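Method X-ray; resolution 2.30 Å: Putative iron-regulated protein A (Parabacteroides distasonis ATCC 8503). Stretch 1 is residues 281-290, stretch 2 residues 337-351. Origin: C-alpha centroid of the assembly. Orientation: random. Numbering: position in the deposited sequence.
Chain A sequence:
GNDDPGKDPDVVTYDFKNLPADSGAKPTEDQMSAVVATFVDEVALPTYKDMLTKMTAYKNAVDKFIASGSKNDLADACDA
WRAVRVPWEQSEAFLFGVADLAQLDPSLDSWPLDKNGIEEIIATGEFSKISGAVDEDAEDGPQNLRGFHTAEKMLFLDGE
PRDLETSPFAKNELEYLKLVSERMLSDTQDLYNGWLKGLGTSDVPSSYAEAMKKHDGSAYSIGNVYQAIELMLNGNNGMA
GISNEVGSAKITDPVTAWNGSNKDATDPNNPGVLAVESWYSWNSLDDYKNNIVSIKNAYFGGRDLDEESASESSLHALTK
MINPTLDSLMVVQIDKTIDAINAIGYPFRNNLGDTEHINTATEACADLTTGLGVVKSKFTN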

# COMPACT_ATOMS: atom_id res chain seq x y z
N SER A 281 -6.69 -14.51 2.30
CA SER A 281 -6.61 -14.34 3.72
C SER A 281 -7.72 -13.46 4.27
O SER A 281 -7.79 -13.26 5.51
N TRP A 282 -8.57 -12.94 3.39
CA TRP A 282 -9.61 -11.95 3.80
C TRP A 282 -8.97 -10.73 4.43
O TRP A 282 -9.31 -10.36 5.54
N ASN A 283 -7.99 -10.12 3.77
CA ASN A 283 -7.32 -8.96 4.32
C ASN A 283 -7.67 -7.75 3.49
O ASN A 283 -7.06 -6.72 3.66
N SER A 284 -8.67 -7.85 2.64
CA SER A 284 -8.84 -6.82 1.61
C SER A 284 -9.27 -5.48 2.20
O SER A 284 -8.63 -4.43 1.96
N LEU A 285 -10.34 -5.53 2.99
CA LEU A 285 -10.85 -4.31 3.66
C LEU A 285 -9.83 -3.70 4.61
O LEU A 285 -9.74 -2.49 4.66
N ASP A 286 -9.07 -4.49 5.35
CA ASP A 286 -7.97 -3.91 6.16
C ASP A 286 -6.95 -3.20 5.24
O ASP A 286 -6.50 -2.08 5.52
N ASP A 287 -6.61 -3.84 4.12
CA ASP A 287 -5.69 -3.21 3.16
C ASP A 287 -6.23 -1.86 2.73
O ASP A 287 -5.53 -0.85 2.82
N TYR A 288 -7.48 -1.83 2.29
CA TYR A 288 -8.00 -0.60 1.69
C TYR A 288 -8.07 0.53 2.70
O TYR A 288 -7.68 1.66 2.40
N LYS A 289 -8.58 0.24 3.90
CA LYS A 289 -8.53 1.15 5.02
C LYS A 289 -7.10 1.61 5.28
O LYS A 289 -6.87 2.81 5.52
N ASN A 290 -6.14 0.67 5.27
CA ASN A 290 -4.77 1.08 5.59
C ASN A 290 -4.19 2.01 4.51
O ASN A 290 -3.48 2.97 4.84
N THR A 337 -14.08 8.53 4.18
CA THR A 337 -13.63 7.52 3.24
C THR A 337 -13.27 6.26 4.00
O THR A 337 -13.66 5.18 3.58
N ILE A 338 -12.57 6.41 5.12
CA ILE A 338 -12.23 5.31 6.04
C ILE A 338 -13.50 4.70 6.61
O ILE A 338 -13.66 3.50 6.67
N ASP A 339 -14.41 5.54 7.09
CA ASP A 339 -15.65 5.01 7.65
C ASP A 339 -16.45 4.21 6.59
O ASP A 339 -17.03 3.17 6.92
N ALA A 340 -16.47 4.69 5.33
CA ALA A 340 -17.20 4.03 4.23
C ALA A 340 -16.54 2.69 3.89
O ALA A 340 -17.20 1.70 3.72
N ILE A 341 -15.22 2.65 3.87
CA ILE A 341 -14.53 1.41 3.62
C ILE A 341 -14.89 0.43 4.73
O ILE A 341 -15.31 -0.66 4.40
N ASN A 342 -14.79 0.83 6.01
CA ASN A 342 -15.10 -0.03 7.16
C ASN A 342 -16.56 -0.54 7.22
O ASN A 342 -16.82 -1.56 7.82
N ALA A 343 -17.50 0.18 6.63
CA ALA A 343 -18.90 -0.20 6.66
C ALA A 343 -19.21 -1.29 5.62
O ALA A 343 -20.27 -1.94 5.71
N ILE A 344 -18.33 -1.48 4.63
CA ILE A 344 -18.51 -2.58 3.64
C ILE A 344 -18.49 -3.91 4.37
O ILE A 344 -17.70 -4.14 5.30
N GLY A 345 -19.36 -4.80 3.91
CA GLY A 345 -19.52 -6.10 4.52
C GLY A 345 -18.27 -6.94 4.42
O GLY A 345 -17.68 -7.05 3.39
N TYR A 346 -17.91 -7.59 5.53
CA TYR A 346 -16.70 -8.38 5.65
C TYR A 346 -17.01 -9.84 5.57
O TYR A 346 -17.99 -10.31 6.15
N PRO A 347 -16.15 -10.60 4.88
CA PRO A 347 -15.02 -10.13 4.10
C PRO A 347 -15.53 -9.61 2.76
O PRO A 347 -16.61 -10.01 2.35
N PHE A 348 -14.76 -8.78 2.07
CA PHE A 348 -15.16 -8.18 0.74
C PHE A 348 -15.42 -9.26 -0.28
O PHE A 348 -16.34 -9.15 -1.08
N ARG A 349 -14.62 -10.31 -0.29
CA ARG A 349 -14.92 -11.40 -1.25
C ARG A 349 -16.27 -12.05 -1.17
O ARG A 349 -16.62 -12.73 -2.13
N ASN A 350 -17.00 -11.91 -0.06
CA ASN A 350 -18.37 -12.42 0.03
C ASN A 350 -19.41 -11.36 -0.01
O ASN A 350 -20.58 -11.63 0.18
N ASN A 351 -19.02 -10.13 -0.25
CA ASN A 351 -19.96 -9.02 -0.19
C ASN A 351 -19.79 -8.09 -1.37
O ASN A 351 -20.01 -6.87 -1.26

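The two stretches pack almost entirely through apolar and aromatic contacts. Helix 284-290 runs antiparallel to helix 337-343, at 177°, with a closest axis approach of 9.3 Å. The loop and 3-10 segment after the second helix then reach back along the first stretch to Trp282. Together the stretches bury 749 Å², and no direct hydrogen bond joins them.

The apolar contacts centre on Leu285. Its CA-to-CB bond points toward stretch 2, and its rotamer is m, t. Leu285 CD2 lies 4.3 Å from Ile341 CG2 and 4.0 Å from Ile344 CB. Leu285 CG lies 4.1 Å from Phe348 CB. Leu285 CD1 lies 4.2 Å from Tyr346 CB and also reaches the backbone, 3.5 Å from Ile344 O and 3.6 Å from Gly345 O. Leu285 therefore sits against Ile341, Ile344 and the following residues through Phe348. Ile341 also points inward, with chi1 m and chi2 t. Ile341 CG2 is 4.0 Å from Tyr288 CB and 3.8 Å from Lys289 N, so it rests against both the side chains and the backbone of the facing helix. Further along, Lys289 CG meets Ile338 CG2 at 4.1 Å.

The aromatic contacts form two groups. Trp282 points toward stretch 2 with chi1 m. Pro347, which follows a cis peptide bond, places CG over one face of the indole. Pro347 CG is 3.5 Å from the centroid of the six-membered ring of Trp282 and 13° off its normal, a CH-pi contact. The edge of Trp282 turns toward the face of Tyr346 in an offset edge-to-face pair, with centroids 5.8 Å apart and planes at 81°. Tyr346 has chi1 t. Its CB departs sideways, but the end of the side chain comes nearer, and Tyr346 OH lies 3.7 Å from Trp282 CE3. The second group pairs Tyr288, chi1 m, with Phe348, chi1 t. Both point inward. The edge of Tyr288 faces the Phe348 ring with an offset, at 5.7 Å between centroids and 89° between planes. Tyr288 CE2 and Phe348 CD2 are 3.7 Å apart.

Arg349 and Lys289 make their closest side-chain contacts through carbon atoms. Arg349 has chi1, chi2 and chi3 all p, and Arg349 CD lies 3.7 Å from Trp282 NE1. The guanidinium nitrogens and Trp282 NE1 find hydrogen bonds elsewhere in the structure. Lys289 has chi1 t. Lys289 CD is 3.6 Å from Asn342 OD1, but the end of the chain leads away, and Lys289 NZ forms a long salt bridge with Asp286 OD1 at 3.8 Å within its own stretch. Asn342 points away at CB, with chi1 m, yet its end returns toward this contact.

One water provides a polar link across the stretches. Ser284 points inward with chi1 m. Water 1 donates to Ser284 OG at 2.8 Å and accepts from Arg349 N at 3.0 Å. It thus ties the first turn of the helix to the backbone of the 3-10 segment.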

# COMPACT_ATOMS: atom_id res chain seq x y z
CB SER A 281 -5.26 -13.72 4.09
OG SER A 281 -5.14 -12.42 3.56
CB TRP A 282 -10.63 -12.55 4.78
CG TRP A 282 -11.48 -13.70 4.26
CD1 TRP A 282 -11.32 -14.42 3.08
CD2 TRP A 282 -12.65 -14.34 4.93
NE1 TRP A 282 -12.27 -15.40 2.98
CE2 TRP A 282 -13.09 -15.40 4.03
CE3 TRP A 282 -13.32 -14.16 6.13
CZ2 TRP A 282 -14.17 -16.22 4.33
CZ3 TRP A 282 -14.40 -14.99 6.45
CH2 TRP A 282 -14.82 -16.00 5.57
CB ASN A 283 -5.78 -9.17 4.38
CG ASN A 283 -5.12 -8.57 5.63
OD1 ASN A 283 -5.23 -9.08 6.77
ND2 ASN A 283 -4.32 -7.53 5.40
CB SER A 284 -9.82 -7.29 0.57
OG SER A 284 -9.60 -8.68 0.32
CB LEU A 285 -12.18 -4.56 4.37
CG LEU A 285 -13.34 -4.93 3.43
CD1 LEU A 285 -14.58 -5.35 4.22
CD2 LEU A 285 -13.64 -3.80 2.43
CB ASP A 286 -7.22 -4.96 7.02
CG ASP A 286 -7.97 -5.39 8.26
OD1 ASP A 286 -8.51 -4.52 8.98
OD2 ASP A 286 -7.98 -6.61 8.53
CB ASP A 287 -5.46 -4.06 1.93
CG ASP A 287 -4.68 -5.39 2.21
OD1 ASP A 287 -4.13 -5.59 3.33
OD2 ASP A 287 -4.63 -6.22 1.28
CB TYR A 288 -9.35 -0.79 1.01
CG TYR A 288 -9.51 -1.99 0.08
CD1 TYR A 288 -8.47 -2.50 -0.66
CD2 TYR A 288 -10.74 -2.58 -0.07
CE1 TYR A 288 -8.63 -3.59 -1.51
CE2 TYR A 288 -10.92 -3.66 -0.93
CZ TYR A 288 -9.86 -4.17 -1.62
OH TYR A 288 -10.06 -5.28 -2.40
CB LYS A 289 -9.12 0.48 6.31
CG LYS A 289 -8.98 1.30 7.59
CD LYS A 289 -8.90 0.42 8.84
CE LYS A 289 -7.48 -0.05 9.11
NZ LYS A 289 -7.43 -1.06 10.19
CB ASN A 290 -3.87 -0.10 5.89
CG ASN A 290 -4.07 -0.64 7.31
OD1 ASN A 290 -4.16 0.14 8.28
ND2 ASN A 290 -4.07 -1.99 7.44
CB THR A 337 -12.45 8.03 2.37
OG1 THR A 337 -12.83 9.28 1.76
CG2 THR A 337 -12.03 6.99 1.30
CB ILE A 338 -11.32 5.79 7.20
CG1 ILE A 338 -9.95 6.20 6.69
CG2 ILE A 338 -11.12 4.73 8.28
CD1 ILE A 338 -9.14 7.10 7.66
CB ASP A 339 -16.53 6.14 8.27
CG ASP A 339 -15.91 6.77 9.57
OD1 ASP A 339 -14.85 6.38 10.12
OD2 ASP A 339 -16.51 7.71 10.05
CB ALA A 340 -17.26 4.93 3.00
CB ILE A 341 -13.00 1.56 3.47
CG1 ILE A 341 -12.68 2.36 2.20
CG2 ILE A 341 -12.37 0.18 3.43
CD1 ILE A 341 -11.27 2.96 2.09
CB ASN A 342 -14.79 0.67 8.51
CG ASN A 342 -13.30 0.87 8.78
OD1 ASN A 342 -12.45 0.23 8.18
ND2 ASN A 342 -12.98 1.80 9.68
CB ALA A 343 -19.82 1.03 6.46
CB ILE A 344 -17.47 -2.62 2.48
CG1 ILE A 344 -17.57 -1.33 1.64
CG2 ILE A 344 -17.72 -3.83 1.58
CD1 ILE A 344 -16.38 -1.01 0.79
CB TYR A 346 -16.04 -8.10 7.01
CG TYR A 346 -14.90 -9.04 7.36
CD1 TYR A 346 -13.60 -8.75 6.98
CD2 TYR A 346 -15.13 -10.23 8.05
CE1 TYR A 346 -12.56 -9.62 7.32
CE2 TYR A 346 -14.09 -11.10 8.38
CZ TYR A 346 -12.82 -10.78 8.01
OH TYR A 346 -11.81 -11.59 8.35
CB PRO A 347 -14.23 -11.41 3.90
CG PRO A 347 -15.30 -12.46 3.71
CD PRO A 347 -16.41 -12.03 4.65
CB PHE A 348 -14.01 -7.35 0.21
CG PHE A 348 -14.33 -6.48 -1.00
CD1 PHE A 348 -15.54 -5.82 -1.13
CD2 PHE A 348 -13.35 -6.27 -1.96
CE1 PHE A 348 -15.77 -4.99 -2.21
CE2 PHE A 348 -13.57 -5.45 -3.04
CZ PHE A 348 -14.78 -4.80 -3.16
CB ARG A 349 -13.82 -12.47 -1.29
CG ARG A 349 -13.59 -13.24 -0.01
CD ARG A 349 -14.53 -14.37 0.18
NE ARG A 349 -14.07 -15.59 -0.43
CZ ARG A 349 -14.67 -16.24 -1.42
NH1 ARG A 349 -15.74 -15.75 -2.03
NH2 ARG A 349 -14.20 -17.41 -1.79
CB ASN A 350 -18.54 -13.27 1.31
CG ASN A 350 -17.89 -14.62 1.21
OD1 ASN A 350 -17.77 -15.17 0.13
ND2 ASN A 350 -17.44 -15.14 2.32
CB ASN A 351 -19.72 -8.26 1.14
CG ASN A 351 -20.19 -9.05 2.36
OD1 ASN A 351 -21.37 -9.05 2.67
ND2 ASN A 351 -19.26 -9.75 3.04
O HOH W 1 -11.86 -10.23 0.85